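Local coordinates for endo-beta-1,4-glucanase (cellulase B) (Bacillus halodurans, PDB 4V2X), which probably hydrolyses beta-1,4-linked glucans as a three-module enzyme, in which a family 5 glycosidase barrel is followed by an immunoglobulin-like module and a CBM46 carbohydrate-binding module, at residues Y274-F279 / E290-Q295; G285-E290 / H563-E568; K339-L344 / Q374-M379; A519-Q522 / F527-F530. One frame throughout, in Å; residues are numbered along the deposited sequence.

Contact 1 of 4, residues Y274-F279 / E290-Q295; sequences YGFWPF and EENSKQ
Phe276 and Ser293 bring their CA atoms to 5.0 Å where the start of the short helix 277-281 meets the first turn of helix 291-309, just beyond barrel strand 267-273 of the family 5 catalytic module. Phe276 stands at the N-cap of the short helix, and its CG lies anti to the backbone N (chi1 172°), which turns the ring toward the other helix. There Asn292 CB sits over one face, 3.9 Å from the ring centroid, in a CH-pi contact, while Pro278 CD lies over the opposite face. With the Phe276 ring gone, as in an alanine, Asn292 CB and Pro278 CD would probably face a gap. Ser293 OG touches both CB atoms, 3.4 Å from that of Phe276 and 3.2 Å from that of Phe279. Water 1 accepts from Phe276 N and donates to Ser293 O. The second helix is capped by Glu290: OE1 takes both N and ND2 of Asn292, the latter at 3.0 Å on its syn side, and OE2 receives Ser293 N at 3.1 Å. The carboxylate thus satisfies two amides of the helix start and probably limits rotation of the Asn292 amide, while CB of the same residue rests on the aromatic face.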
loop_
_atom_site.group_PDB
_atom_site.type_symbol
_atom_site.label_atom_id
_atom_site.label_comp_id
_atom_site.label_asym_id
_atom_site.label_seq_id
_atom_site.Cartn_x
_atom_site.Cartn_y
_atom_site.Cartn_z
ATOM N N TYR A 274 -26.048 -4.238 -0.228
ATOM C CA TYR A 274 -27.255 -4.666 -0.930
ATOM C C TYR A 274 -27.748 -6.066 -0.517
ATOM O O TYR A 274 -28.595 -6.655 -1.181
ATOM C CB TYR A 274 -27.035 -4.556 -2.437
ATOM C CG TYR A 274 -27.125 -3.122 -2.905
ATOM C CD1 TYR A 274 -28.354 -2.553 -3.209
ATOM C CD2 TYR A 274 -25.988 -2.333 -3.033
ATOM C CE1 TYR A 274 -28.452 -1.237 -3.630
ATOM C CE2 TYR A 274 -26.077 -1.015 -3.453
ATOM C CZ TYR A 274 -27.312 -0.478 -3.757
ATOM O OH TYR A 274 -27.436 0.823 -4.191
ATOM N N GLY A 275 -27.254 -6.552 0.616
ATOM C CA GLY A 275 -27.738 -7.796 1.217
ATOM C C GLY A 275 -26.929 -9.009 0.809
ATOM O O GLY A 275 -26.237 -9.004 -0.216
ATOM N N PHE A 276 -27.019 -10.057 1.625
ATOM C CA PHE A 276 -26.443 -11.362 1.302
ATOM C C PHE A 276 -26.913 -11.751 -0.090
ATOM O O PHE A 276 -28.115 -11.771 -0.376
ATOM C CB PHE A 276 -26.874 -12.376 2.358
ATOM C CG PHE A 276 -26.507 -13.806 2.047
ATOM C CD1 PHE A 276 -25.178 -14.203 1.946
ATOM C CD2 PHE A 276 -27.500 -14.772 1.904
ATOM C CE1 PHE A 276 -24.853 -15.523 1.685
ATOM C CE2 PHE A 276 -27.175 -16.090 1.647
ATOM C CZ PHE A 276 -25.849 -16.466 1.534
ATOM N N TRP A 277 -25.965 -12.015 -0.980
ATOM C CA TRP A 277 -26.280 -12.027 -2.404
ATOM C C TRP A 277 -27.455 -12.940 -2.798
ATOM O O TRP A 277 -28.384 -12.491 -3.473
ATOM C CB TRP A 277 -25.030 -12.306 -3.256
ATOM C CG TRP A 277 -25.363 -12.354 -4.685
ATOM C CD1 TRP A 277 -25.657 -11.291 -5.508
ATOM C CD2 TRP A 277 -25.492 -13.525 -5.484
ATOM N NE1 TRP A 277 -25.962 -11.745 -6.764
ATOM C CE2 TRP A 277 -25.866 -13.111 -6.778
ATOM C CE3 TRP A 277 -25.327 -14.891 -5.231
ATOM C CZ2 TRP A 277 -26.062 -14.016 -7.821
ATOM C CZ3 TRP A 277 -25.523 -15.781 -6.263
ATOM C CH2 TRP A 277 -25.893 -15.343 -7.537
ATOM N N PRO A 278 -27.435 -14.214 -2.372
ATOM C CA PRO A 278 -28.529 -15.089 -2.815
ATOM C C PRO A 278 -29.916 -14.649 -2.356
ATOM O O PRO A 278 -30.885 -14.791 -3.111
ATOM C CB PRO A 278 -28.171 -16.449 -2.203
ATOM C CG PRO A 278 -26.703 -16.392 -1.988
ATOM C CD PRO A 278 -26.379 -14.965 -1.670
ATOM N N PHE A 279 -30.015 -14.147 -1.128
ATOM C CA PHE A 279 -31.282 -13.614 -0.649
ATOM C C PHE A 279 -31.658 -12.368 -1.442
ATOM O O PHE A 279 -32.809 -12.199 -1.844
ATOM C CB PHE A 279 -31.214 -13.268 0.842
ATOM C CG PHE A 279 -32.419 -12.528 1.338
ATOM C CD1 PHE A 279 -33.650 -13.169 1.443
ATOM C CD2 PHE A 279 -32.340 -11.185 1.688
ATOM C CE1 PHE A 279 -34.770 -12.484 1.889
ATOM C CE2 PHE A 279 -33.458 -10.497 2.135
ATOM C CZ PHE A 279 -34.677 -11.145 2.232
ATOM N N GLU A 290 -32.896 -15.119 6.568
ATOM C CA GLU A 290 -32.501 -16.150 7.529
ATOM C C GLU A 290 -31.074 -15.918 8.053
ATOM O O GLU A 290 -30.539 -14.815 7.915
ATOM C CB GLU A 290 -32.735 -17.555 6.925
ATOM C CG GLU A 290 -32.148 -17.816 5.541
ATOM C CD GLU A 290 -30.653 -17.618 5.488
ATOM O OE1 GLU A 290 -29.913 -18.575 5.805
ATOM O OE2 GLU A 290 -30.217 -16.498 5.150
ATOM N N GLU A 291 -30.485 -16.934 8.678
ATOM C CA GLU A 291 -29.223 -16.783 9.400
ATOM C C GLU A 291 -28.057 -16.284 8.546
ATOM O O GLU A 291 -27.221 -15.523 9.029
ATOM C CB GLU A 291 -28.837 -18.085 10.122
ATOM C CG GLU A 291 -28.679 -19.320 9.241
ATOM C CD GLU A 291 -29.948 -20.138 9.077
ATOM O OE1 GLU A 291 -31.063 -19.587 9.211
ATOM O OE2 GLU A 291 -29.821 -21.352 8.815
ATOM N N ASN A 292 -27.981 -16.710 7.294
ATOM C CA ASN A 292 -26.916 -16.226 6.432
ATOM C C ASN A 292 -27.011 -14.721 6.169
ATOM O O ASN A 292 -25.998 -14.022 6.232
ATOM C CB ASN A 292 -26.861 -17.014 5.131
ATOM C CG ASN A 292 -26.239 -18.378 5.321
ATOM O OD1 ASN A 292 -25.019 -18.507 5.329
ATOM N ND2 ASN A 292 -27.066 -19.392 5.515
ATOM N N SER A 293 -28.214 -14.220 5.902
ATOM C CA SER A 293 -28.397 -12.781 5.675
ATOM C C SER A 293 -28.174 -11.989 6.965
ATOM O O SER A 293 -27.590 -10.916 6.941
ATOM C CB SER A 293 -29.780 -12.487 5.106
ATOM O OG SER A 293 -29.894 -12.973 3.778
ATOM N N LYS A 294 -28.620 -12.540 8.090
ATOM C CA LYS A 294 -28.449 -11.880 9.382
ATOM C C LYS A 294 -26.976 -11.818 9.763
ATOM O O LYS A 294 -26.472 -10.768 10.166
ATOM C CB LYS A 294 -29.237 -12.608 10.471
ATOM C CG LYS A 294 -30.739 -12.408 10.369
ATOM C CD LYS A 294 -31.503 -13.315 11.315
ATOM C CE LYS A 294 -33.000 -13.142 11.135
ATOM N NZ LYS A 294 -33.752 -14.197 11.866
ATOM N N GLN A 295 -26.280 -12.943 9.620
ATOM C CA GLN A 295 -24.872 -13.001 10.000
ATOM C C GLN A 295 -23.989 -12.153 9.106
ATOM O O GLN A 295 -22.996 -11.589 9.580
ATOM C CB GLN A 295 -24.363 -14.448 10.032
ATOM C CG GLN A 295 -24.851 -15.214 11.249
ATOM C CD GLN A 295 -24.523 -14.503 12.555
ATOM O OE1 GLN A 295 -23.403 -14.023 12.749
ATOM N NE2 GLN A 295 -25.505 -14.417 13.450
HETATM O O HOH W 1 -27.758 -9.564 4.481
#

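Contact 2 of 4, residues G285-E290 / H563-E568; sequences GYTRFE and HFWSGE
Trp565 meets the 285-290 loop with the rim of its six-membered ring, and the flat face in this contact belongs to Arg288: CZ3 of the indole lies 3.5 Å above the centre of the guanidinium plane. The planes stand 76° apart, so the indole points edge-on into that face. Farther round the same rim, CH2 is 3.5 Å from Thr287 O and 3.6 Å from Thr287 OG1. The bend of Arg288 at chi2 (-92°) brings the guanidinium back to this rim, and its NH1 is held by Ser393 and a salt bridge to Glu336. Trp565 belongs to a type I turn, Phe564 to Gly567, at the end of strand 556-564, with Tyr397 of the middle module also against it. Losing the indole to an alanine is likely to open a gap between catalytic and CBM46 modules beside Thr287 and the guanidinium face. CH2 and Thr287 O may attract each other weakly; the guanidinium is met by the rim and not by the pi face, so that pair is mainly van der Waals contact, its charge answered by Glu336.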
loop_
_atom_site.group_PDB
_atom_site.type_symbol
_atom_site.label_atom_id
_atom_site.label_comp_id
_atom_site.label_asym_id
_atom_site.label_seq_id
_atom_site.Cartn_x
_atom_site.Cartn_y
_atom_site.Cartn_z
ATOM N N GLY A 285 -32.543 -20.849 -3.288
ATOM C CA GLY A 285 -33.488 -21.227 -2.243
ATOM C C GLY A 285 -33.634 -20.233 -1.113
ATOM O O GLY A 285 -34.377 -20.505 -0.155
ATOM N N TYR A 286 -32.952 -19.087 -1.221
ATOM C CA TYR A 286 -32.939 -18.072 -0.162
ATOM C C TYR A 286 -34.112 -17.123 -0.326
ATOM O O TYR A 286 -33.951 -15.952 -0.656
ATOM C CB TYR A 286 -31.597 -17.327 -0.121
ATOM C CG TYR A 286 -30.499 -18.200 0.429
ATOM C CD1 TYR A 286 -30.272 -18.275 1.802
ATOM C CD2 TYR A 286 -29.730 -18.999 -0.409
ATOM C CE1 TYR A 286 -29.286 -19.097 2.324
ATOM C CE2 TYR A 286 -28.745 -19.822 0.101
ATOM C CZ TYR A 286 -28.526 -19.866 1.469
ATOM O OH TYR A 286 -27.560 -20.687 1.986
ATOM N N THR A 287 -35.297 -17.670 -0.086
ATOM C CA THR A 287 -36.544 -16.933 -0.172
ATOM C C THR A 287 -36.888 -16.256 1.152
ATOM O O THR A 287 -37.688 -15.324 1.184
ATOM C CB THR A 287 -37.681 -17.889 -0.543
ATOM O OG1 THR A 287 -37.739 -18.953 0.419
ATOM C CG2 THR A 287 -37.440 -18.471 -1.937
ATOM N N ARG A 288 -36.298 -16.747 2.239
ATOM C CA ARG A 288 -36.492 -16.164 3.570
ATOM C C ARG A 288 -35.269 -15.364 3.985
ATOM O O ARG A 288 -34.143 -15.686 3.592
ATOM C CB ARG A 288 -36.718 -17.258 4.605
ATOM C CG ARG A 288 -37.955 -18.111 4.375
ATOM C CD ARG A 288 -39.150 -17.547 5.103
ATOM N NE ARG A 288 -40.266 -18.494 5.186
ATOM C CZ ARG A 288 -41.506 -18.154 5.534
ATOM N NH1 ARG A 288 -41.807 -16.891 5.840
ATOM N NH2 ARG A 288 -42.457 -19.080 5.569
ATOM N N PHE A 289 -35.511 -14.338 4.796
ATOM C CA PHE A 289 -34.470 -13.608 5.497
ATOM C C PHE A 289 -34.045 -14.464 6.686
ATOM O O PHE A 289 -34.758 -14.541 7.689
ATOM C CB PHE A 289 -35.010 -12.248 5.959
ATOM C CG PHE A 289 -34.018 -11.434 6.740
ATOM C CD1 PHE A 289 -32.826 -11.029 6.155
ATOM C CD2 PHE A 289 -34.279 -11.063 8.054
ATOM C CE1 PHE A 289 -31.896 -10.289 6.875
ATOM C CE2 PHE A 289 -33.360 -10.314 8.772
ATOM C CZ PHE A 289 -32.170 -9.922 8.185
ATOM N N GLU A 290 -32.896 -15.119 6.568
ATOM C CA GLU A 290 -32.501 -16.150 7.529
ATOM C C GLU A 290 -31.074 -15.918 8.053
ATOM O O GLU A 290 -30.539 -14.815 7.915
ATOM C CB GLU A 290 -32.735 -17.555 6.925
ATOM C CG GLU A 290 -32.148 -17.816 5.541
ATOM C CD GLU A 290 -30.653 -17.618 5.488
ATOM O OE1 GLU A 290 -29.913 -18.575 5.805
ATOM O OE2 GLU A 290 -30.217 -16.498 5.150
ATOM N N HIS A 563 -42.282 -23.956 -5.987
ATOM C CA HIS A 563 -42.530 -23.868 -4.555
ATOM C C HIS A 563 -43.368 -22.637 -4.277
ATOM O O HIS A 563 -42.977 -21.532 -4.631
ATOM C CB HIS A 563 -41.198 -23.748 -3.818
ATOM C CG HIS A 563 -40.287 -24.918 -4.018
ATOM N ND1 HIS A 563 -40.248 -25.987 -3.149
ATOM C CD2 HIS A 563 -39.384 -25.193 -4.989
ATOM C CE1 HIS A 563 -39.361 -26.868 -3.574
ATOM N NE2 HIS A 563 -38.818 -26.408 -4.685
ATOM N N PHE A 564 -44.519 -22.832 -3.638
ATOM C CA PHE A 564 -45.422 -21.731 -3.305
ATOM C C PHE A 564 -45.413 -21.459 -1.807
ATOM O O PHE A 564 -45.123 -22.344 -1.006
ATOM C CB PHE A 564 -46.841 -22.037 -3.793
ATOM C CG PHE A 564 -46.932 -22.218 -5.279
ATOM C CD1 PHE A 564 -46.658 -23.451 -5.859
ATOM C CD2 PHE A 564 -47.254 -21.147 -6.102
ATOM C CE1 PHE A 564 -46.722 -23.619 -7.233
ATOM C CE2 PHE A 564 -47.317 -21.307 -7.473
ATOM C CZ PHE A 564 -47.053 -22.544 -8.039
ATOM N N TRP A 565 -45.734 -20.225 -1.440
ATOM C CA TRP A 565 -45.668 -19.793 -0.043
ATOM C C TRP A 565 -46.664 -20.500 0.882
ATOM O O TRP A 565 -46.486 -20.505 2.101
ATOM C CB TRP A 565 -45.829 -18.275 0.043
ATOM C CG TRP A 565 -44.574 -17.575 -0.360
ATOM C CD1 TRP A 565 -44.356 -16.871 -1.498
ATOM C CD2 TRP A 565 -43.343 -17.563 0.365
ATOM N NE1 TRP A 565 -43.067 -16.402 -1.525
ATOM C CE2 TRP A 565 -42.421 -16.820 -0.393
ATOM C CE3 TRP A 565 -42.929 -18.112 1.584
ATOM C CZ2 TRP A 565 -41.110 -16.593 0.037
ATOM C CZ3 TRP A 565 -41.627 -17.889 2.008
ATOM C CH2 TRP A 565 -40.733 -17.136 1.233
ATOM N N SER A 566 -47.710 -21.072 0.298
ATOM C CA SER A 566 -48.675 -21.884 1.031
ATOM C C SER A 566 -48.107 -23.227 1.465
ATOM O O SER A 566 -48.727 -23.920 2.264
ATOM C CB SER A 566 -49.886 -22.154 0.144
ATOM O OG SER A 566 -49.484 -22.849 -1.023
ATOM N N GLY A 567 -46.959 -23.608 0.904
ATOM C CA GLY A 567 -46.393 -24.928 1.118
ATOM C C GLY A 567 -46.650 -25.866 -0.045
ATOM O O GLY A 567 -46.066 -26.951 -0.095
ATOM N N GLU A 568 -47.524 -25.465 -0.971
ATOM C CA GLU A 568 -47.821 -26.269 -2.146
ATOM C C GLU A 568 -46.585 -26.359 -3.028
ATOM O O GLU A 568 -45.847 -25.384 -3.186
ATOM C CB GLU A 568 -48.987 -25.675 -2.945
ATOM C CG GLU A 568 -50.349 -25.809 -2.276
ATOM C CD GLU A 568 -50.883 -27.234 -2.270
ATOM O OE1 GLU A 568 -50.755 -27.932 -3.291
ATOM O OE2 GLU A 568 -51.447 -27.657 -1.242
#

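Contact 3 of 4, residues K339-L344 / Q374-M379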
loop_
_atom_site.group_PDB
_atom_site.type_symbol
_atom_site.label_atom_id
_atom_site.label_comp_id
_atom_site.label_asym_id
_atom_site.label_seq_id
_atom_site.Cartn_x
_atom_site.Cartn_y
_atom_site.Cartn_z
ATOM N N LYS A 339 -38.458 -7.583 7.110
ATOM C CA LYS A 339 -37.569 -8.026 8.185
ATOM C C LYS A 339 -36.109 -7.706 7.877
ATOM O O LYS A 339 -35.369 -7.343 8.780
ATOM C CB LYS A 339 -37.757 -9.511 8.491
ATOM C CG LYS A 339 -39.088 -9.791 9.171
ATOM C CD LYS A 339 -39.304 -11.257 9.472
ATOM C CE LYS A 339 -39.650 -12.045 8.224
ATOM N NZ LYS A 339 -40.055 -13.436 8.545
ATOM N N PHE A 340 -35.708 -7.813 6.607
ATOM C CA PHE A 340 -34.366 -7.391 6.189
ATOM C C PHE A 340 -34.108 -5.934 6.563
ATOM O O PHE A 340 -33.081 -5.620 7.195
ATOM C CB PHE A 340 -34.154 -7.584 4.676
ATOM C CG PHE A 340 -32.846 -7.013 4.170
ATOM C CD1 PHE A 340 -31.671 -7.748 4.248
ATOM C CD2 PHE A 340 -32.788 -5.733 3.641
ATOM C CE1 PHE A 340 -30.470 -7.212 3.817
ATOM C CE2 PHE A 340 -31.592 -5.194 3.203
ATOM C CZ PHE A 340 -30.430 -5.943 3.282
ATOM N N PHE A 341 -35.017 -5.038 6.177
ATOM C CA PHE A 341 -34.821 -3.624 6.463
ATOM C C PHE A 341 -34.844 -3.316 7.959
ATOM O O PHE A 341 -34.024 -2.546 8.441
ATOM C CB PHE A 341 -35.818 -2.751 5.691
ATOM C CG PHE A 341 -35.444 -2.553 4.246
ATOM C CD1 PHE A 341 -35.795 -3.486 3.284
ATOM C CD2 PHE A 341 -34.733 -1.429 3.851
ATOM C CE1 PHE A 341 -35.444 -3.308 1.957
ATOM C CE2 PHE A 341 -34.380 -1.240 2.525
ATOM C CZ PHE A 341 -34.725 -2.189 1.575
ATOM N N GLU A 342 -35.761 -3.933 8.692
ATOM C CA GLU A 342 -35.829 -3.753 10.145
ATOM C C GLU A 342 -34.502 -4.151 10.799
ATOM O O GLU A 342 -33.943 -3.407 11.614
ATOM C CB GLU A 342 -36.984 -4.570 10.720
ATOM C CG GLU A 342 -37.385 -4.207 12.149
ATOM C CD GLU A 342 -36.470 -4.781 13.216
ATOM O OE1 GLU A 342 -35.932 -5.907 13.042
ATOM O OE2 GLU A 342 -36.312 -4.107 14.262
ATOM N N PHE A 343 -33.996 -5.317 10.420
ATOM C CA PHE A 343 -32.787 -5.880 11.029
ATOM C C PHE A 343 -31.564 -5.063 10.643
ATOM O O PHE A 343 -30.750 -4.705 11.498
ATOM C CB PHE A 343 -32.644 -7.339 10.586
ATOM C CG PHE A 343 -31.498 -8.077 11.218
ATOM C CD1 PHE A 343 -30.231 -8.039 10.653
ATOM C CD2 PHE A 343 -31.707 -8.871 12.336
ATOM C CE1 PHE A 343 -29.179 -8.748 11.217
ATOM C CE2 PHE A 343 -30.663 -9.584 12.897
ATOM C CZ PHE A 343 -29.400 -9.515 12.341
ATOM N N LEU A 344 -31.444 -4.744 9.357
ATOM C CA LEU A 344 -30.318 -3.954 8.880
ATOM C C LEU A 344 -30.251 -2.612 9.606
ATOM O O LEU A 344 -29.205 -2.241 10.161
ATOM C CB LEU A 344 -30.425 -3.718 7.377
ATOM C CG LEU A 344 -29.338 -2.820 6.784
ATOM C CD1 LEU A 344 -27.939 -3.382 7.028
ATOM C CD2 LEU A 344 -29.583 -2.591 5.305
ATOM N N GLN A 374 -46.020 1.726 0.948
ATOM C CA GLN A 374 -46.140 2.423 2.226
ATOM C C GLN A 374 -45.687 1.538 3.379
ATOM O O GLN A 374 -45.156 2.035 4.362
ATOM C CB GLN A 374 -47.576 2.873 2.472
ATOM C CG GLN A 374 -47.715 3.834 3.646
ATOM C CD GLN A 374 -46.996 5.146 3.413
ATOM O OE1 GLN A 374 -47.115 5.744 2.349
ATOM N NE2 GLN A 374 -46.250 5.608 4.410
ATOM N N GLU A 375 -45.914 0.232 3.261
ATOM C CA GLU A 375 -45.507 -0.713 4.295
ATOM C C GLU A 375 -43.988 -0.700 4.466
ATOM O O GLU A 375 -43.473 -0.683 5.587
ATOM C CB GLU A 375 -46.002 -2.108 3.937
ATOM C CG GLU A 375 -46.009 -3.104 5.076
ATOM C CD GLU A 375 -46.575 -4.447 4.659
ATOM O OE1 GLU A 375 -46.466 -4.787 3.466
ATOM O OE2 GLU A 375 -47.114 -5.168 5.534
ATOM N N LEU A 376 -43.264 -0.673 3.356
ATOM C CA LEU A 376 -41.810 -0.611 3.421
ATOM C C LEU A 376 -41.362 0.697 4.049
ATOM O O LEU A 376 -40.484 0.698 4.921
ATOM C CB LEU A 376 -41.184 -0.774 2.037
ATOM C CG LEU A 376 -39.657 -0.675 1.991
ATOM C CD1 LEU A 376 -39.011 -1.769 2.836
ATOM C CD2 LEU A 376 -39.191 -0.737 0.543
ATOM N N PHE A 377 -41.933 1.816 3.606
ATOM C CA PHE A 377 -41.550 3.086 4.189
ATOM C C PHE A 377 -41.849 3.139 5.681
ATOM O O PHE A 377 -41.011 3.588 6.461
ATOM C CB PHE A 377 -42.192 4.290 3.514
ATOM C CG PHE A 377 -41.776 5.576 4.147
ATOM C CD1 PHE A 377 -40.471 6.035 3.992
ATOM C CD2 PHE A 377 -42.636 6.277 4.979
ATOM C CE1 PHE A 377 -40.051 7.189 4.620
ATOM C CE2 PHE A 377 -42.221 7.437 5.607
ATOM C CZ PHE A 377 -40.928 7.895 5.425
ATOM N N ASP A 378 -43.041 2.689 6.078
ATOM C CA ASP A 378 -43.427 2.691 7.484
ATOM C C ASP A 378 -42.429 1.895 8.325
ATOM O O ASP A 378 -42.104 2.293 9.438
ATOM C CB ASP A 378 -44.839 2.125 7.679
ATOM C CG ASP A 378 -45.935 3.093 7.230
ATOM O OD1 ASP A 378 -45.641 4.257 6.890
ATOM O OD2 ASP A 378 -47.104 2.671 7.230
ATOM N N MET A 379 -41.932 0.792 7.779
ATOM C CA MET A 379 -40.959 -0.030 8.486
ATOM C C MET A 379 -39.636 0.718 8.599
ATOM O O MET A 379 -39.020 0.727 9.661
ATOM C CB MET A 379 -40.761 -1.372 7.791
ATOM C CG MET A 379 -39.764 -2.288 8.495
ATOM S SD MET A 379 -40.184 -2.636 10.219
ATOM C CE MET A 379 -41.135 -4.143 10.027
#
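Leu376 has CG anti to its own N (chi1 178°) and Phe341 has CG anti to its carbonyl carbon (chi1 -78°); the leucine's chi2 of 61° then swings its CD1 methyl over one face of the phenylalanine ring. CD1 comes within 3.7 Å of Phe341 CD1 and lies 4.0 Å from the ring centroid, a CH-pi contact displaced toward the rim. Phe340 CD2 occupies the opposite face, so the ring is sandwiched. Nearer the place where the backbones come closest, Met379 reaches across with a bend at chi2 that sets SD 3.7 Å from Glu342 CG and 3.8 Å from Glu342 CB. Only the methylene part of Glu342 is used here; its carboxylate leads away to a salt bridge with Arg387 and a bond from Ser388 N. The contact joins helix 334-350, which follows the seventh barrel strand, to helix 374-385, which follows the eighth: neighbouring outer helices of the (beta/alpha)8 barrel. Its chemistry is apolar between the two helices, and the one buried acid it includes has its charge met by an arginine, which probably favours the ionised form.

Contact 4 of 4, residues A519-Q522 / F527-F530. With GOL (glycerol), chain E.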
loop_
_atom_site.group_PDB
_atom_site.type_symbol
_atom_site.label_atom_id
_atom_site.label_comp_id
_atom_site.label_asym_id
_atom_site.label_seq_id
_atom_site.Cartn_x
_atom_site.Cartn_y
_atom_site.Cartn_z
ATOM N N ALA A 519 -30.026 -27.600 -13.887
ATOM C CA ALA A 519 -30.233 -27.038 -15.215
ATOM C C ALA A 519 -30.358 -25.523 -15.150
ATOM O O ALA A 519 -30.757 -24.957 -14.126
ATOM C CB ALA A 519 -31.481 -27.638 -15.844
ATOM N N GLY A 520 -30.004 -24.866 -16.246
ATOM C CA GLY A 520 -30.208 -23.423 -16.358
ATOM C C GLY A 520 -29.064 -22.610 -15.794
ATOM O O GLY A 520 -28.006 -23.147 -15.457
ATOM N N PRO A 521 -29.256 -21.283 -15.719
ATOM C CA PRO A 521 -28.225 -20.385 -15.220
ATOM C C PRO A 521 -27.843 -20.697 -13.778
ATOM O O PRO A 521 -28.678 -21.211 -13.017
ATOM C CB PRO A 521 -28.880 -19.003 -15.319
ATOM C CG PRO A 521 -30.007 -19.155 -16.279
ATOM C CD PRO A 521 -30.469 -20.567 -16.143
ATOM N N GLN A 522 -26.597 -20.386 -13.424
ATOM C CA GLN A 522 -26.080 -20.566 -12.067
ATOM C C GLN A 522 -26.357 -21.989 -11.586
ATOM O O GLN A 522 -27.087 -22.212 -10.617
ATOM C CB GLN A 522 -26.687 -19.523 -11.123
ATOM C CG GLN A 522 -26.476 -18.076 -11.564
ATOM C CD GLN A 522 -25.034 -17.609 -11.494
ATOM O OE1 GLN A 522 -24.229 -18.125 -10.721
ATOM N NE2 GLN A 522 -24.705 -16.599 -12.293
ATOM N N PHE A 527 -32.062 -24.130 -7.506
ATOM C CA PHE A 527 -33.041 -23.048 -7.371
ATOM C C PHE A 527 -32.661 -21.890 -8.275
ATOM O O PHE A 527 -31.630 -21.248 -8.063
ATOM C CB PHE A 527 -33.108 -22.538 -5.935
ATOM C CG PHE A 527 -33.737 -23.501 -4.976
ATOM C CD1 PHE A 527 -35.102 -23.475 -4.756
ATOM C CD2 PHE A 527 -32.967 -24.427 -4.292
ATOM C CE1 PHE A 527 -35.693 -24.351 -3.864
ATOM C CE2 PHE A 527 -33.558 -25.308 -3.400
ATOM C CZ PHE A 527 -34.922 -25.269 -3.194
ATOM N N LYS A 528 -33.487 -21.643 -9.280
ATOM C CA LYS A 528 -33.214 -20.592 -10.263
ATOM C C LYS A 528 -33.547 -19.205 -9.717
ATOM O O LYS A 528 -34.231 -19.056 -8.695
ATOM C CB LYS A 528 -33.993 -20.846 -11.556
ATOM C CG LYS A 528 -33.715 -22.189 -12.218
ATOM C CD LYS A 528 -32.243 -22.392 -12.573
ATOM C CE LYS A 528 -31.497 -23.246 -11.555
ATOM N NZ LYS A 528 -30.061 -23.440 -11.914
ATOM N N GLU A 529 -33.047 -18.189 -10.409
ATOM C CA GLU A 529 -33.168 -16.812 -9.966
ATOM C C GLU A 529 -34.520 -16.203 -10.360
ATOM O O GLU A 529 -34.872 -16.150 -11.539
ATOM C CB GLU A 529 -32.022 -15.984 -10.537
ATOM C CG GLU A 529 -32.105 -14.523 -10.134
ATOM C CD GLU A 529 -30.948 -13.681 -10.614
ATOM O OE1 GLU A 529 -29.925 -14.239 -11.060
ATOM O OE2 GLU A 529 -31.076 -12.445 -10.543
ATOM N N PHE A 530 -35.261 -15.709 -9.368
ATOM C CA PHE A 530 -36.589 -15.137 -9.581
ATOM C C PHE A 530 -36.473 -13.917 -10.494
ATOM O O PHE A 530 -35.624 -13.055 -10.276
ATOM C CB PHE A 530 -37.205 -14.733 -8.232
ATOM C CG PHE A 530 -38.681 -14.436 -8.284
ATOM C CD1 PHE A 530 -39.161 -13.259 -8.853
ATOM C CD2 PHE A 530 -39.596 -15.325 -7.730
ATOM C CE1 PHE A 530 -40.517 -12.985 -8.883
ATOM C CE2 PHE A 530 -40.956 -15.054 -7.756
ATOM C CZ PHE A 530 -41.420 -13.885 -8.333
HETATM C C1 GOL E . -26.985 -13.942 -11.884
HETATM O O1 GOL E . -27.593 -13.102 -10.897
HETATM C C2 GOL E . -26.974 -13.241 -13.242
HETATM O O2 GOL E . -28.175 -12.484 -13.412
HETATM C C3 GOL E . -26.814 -14.210 -14.419
HETATM O O3 GOL E . -27.152 -15.566 -14.098
HETATM O O HOH W 2 -30.866 -18.882 -12.182
HETATM O O HOH W 3 -29.710 -20.819 -10.296
#
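The loop between strands 506-513 and 534-537 of the antiparallel beta sheet of the CBM46 module folds back on itself, bringing 519-522 and 527-530 together around one ammonium group. Lys528 NZ donates to Ala519 O and Pro521 O, each at 2.8 Å, and to Thr525 O; with three protons so used, Gln522 O at 3.5 Å can have at most a weak shared bond. NZ meets the two close carbonyls off their planes, tilted 32° at Ala519 and 27° at Pro521. Bends at chi2 and chi3 fold the chain alongside the 519-521 backbone. The surrounding carbonyl oxygens would probably stabilise the buried ammonium. Gly520 has backbone angles at which a CB would jam against Ala519 O and clash with Pro521 CD, besides crowding Lys528 CD. Water 2 accepts from Glu529 N and makes a weak bond to Pro521 O. Gln522 OE1 accepts from Trp524 NE1. A glycerol, probably from the crystallisation liquor, bridges Gln522 and Glu529: O3 accepts from Gln522 NE2 at 3.2 Å, and O1 donates to Glu529 OE1 at 2.6 Å.

Overall arrangement
From the N terminus, contact 1 comes first, closing the short loop between 274-279 and 290-295 after the sixth barrel strand. Contact 2 opens at 285-290, inside that loop, so the two cross and share Glu290; it closes only at 563-568, spanning most of the later chain. Contacts 3 and 4 both nest within it, in series and about 28 Å apart between centres: the first pairs two outer helices of the barrel, the second closes a small loop in the CBM46 module. Phe289 packs on Phe340 and Phe343, linking contact 2 to contact 3, while Gly285 touches Phe527 of contact 4. The 285-290 loop is thus a part of the catalytic module that meets the CBM46 module.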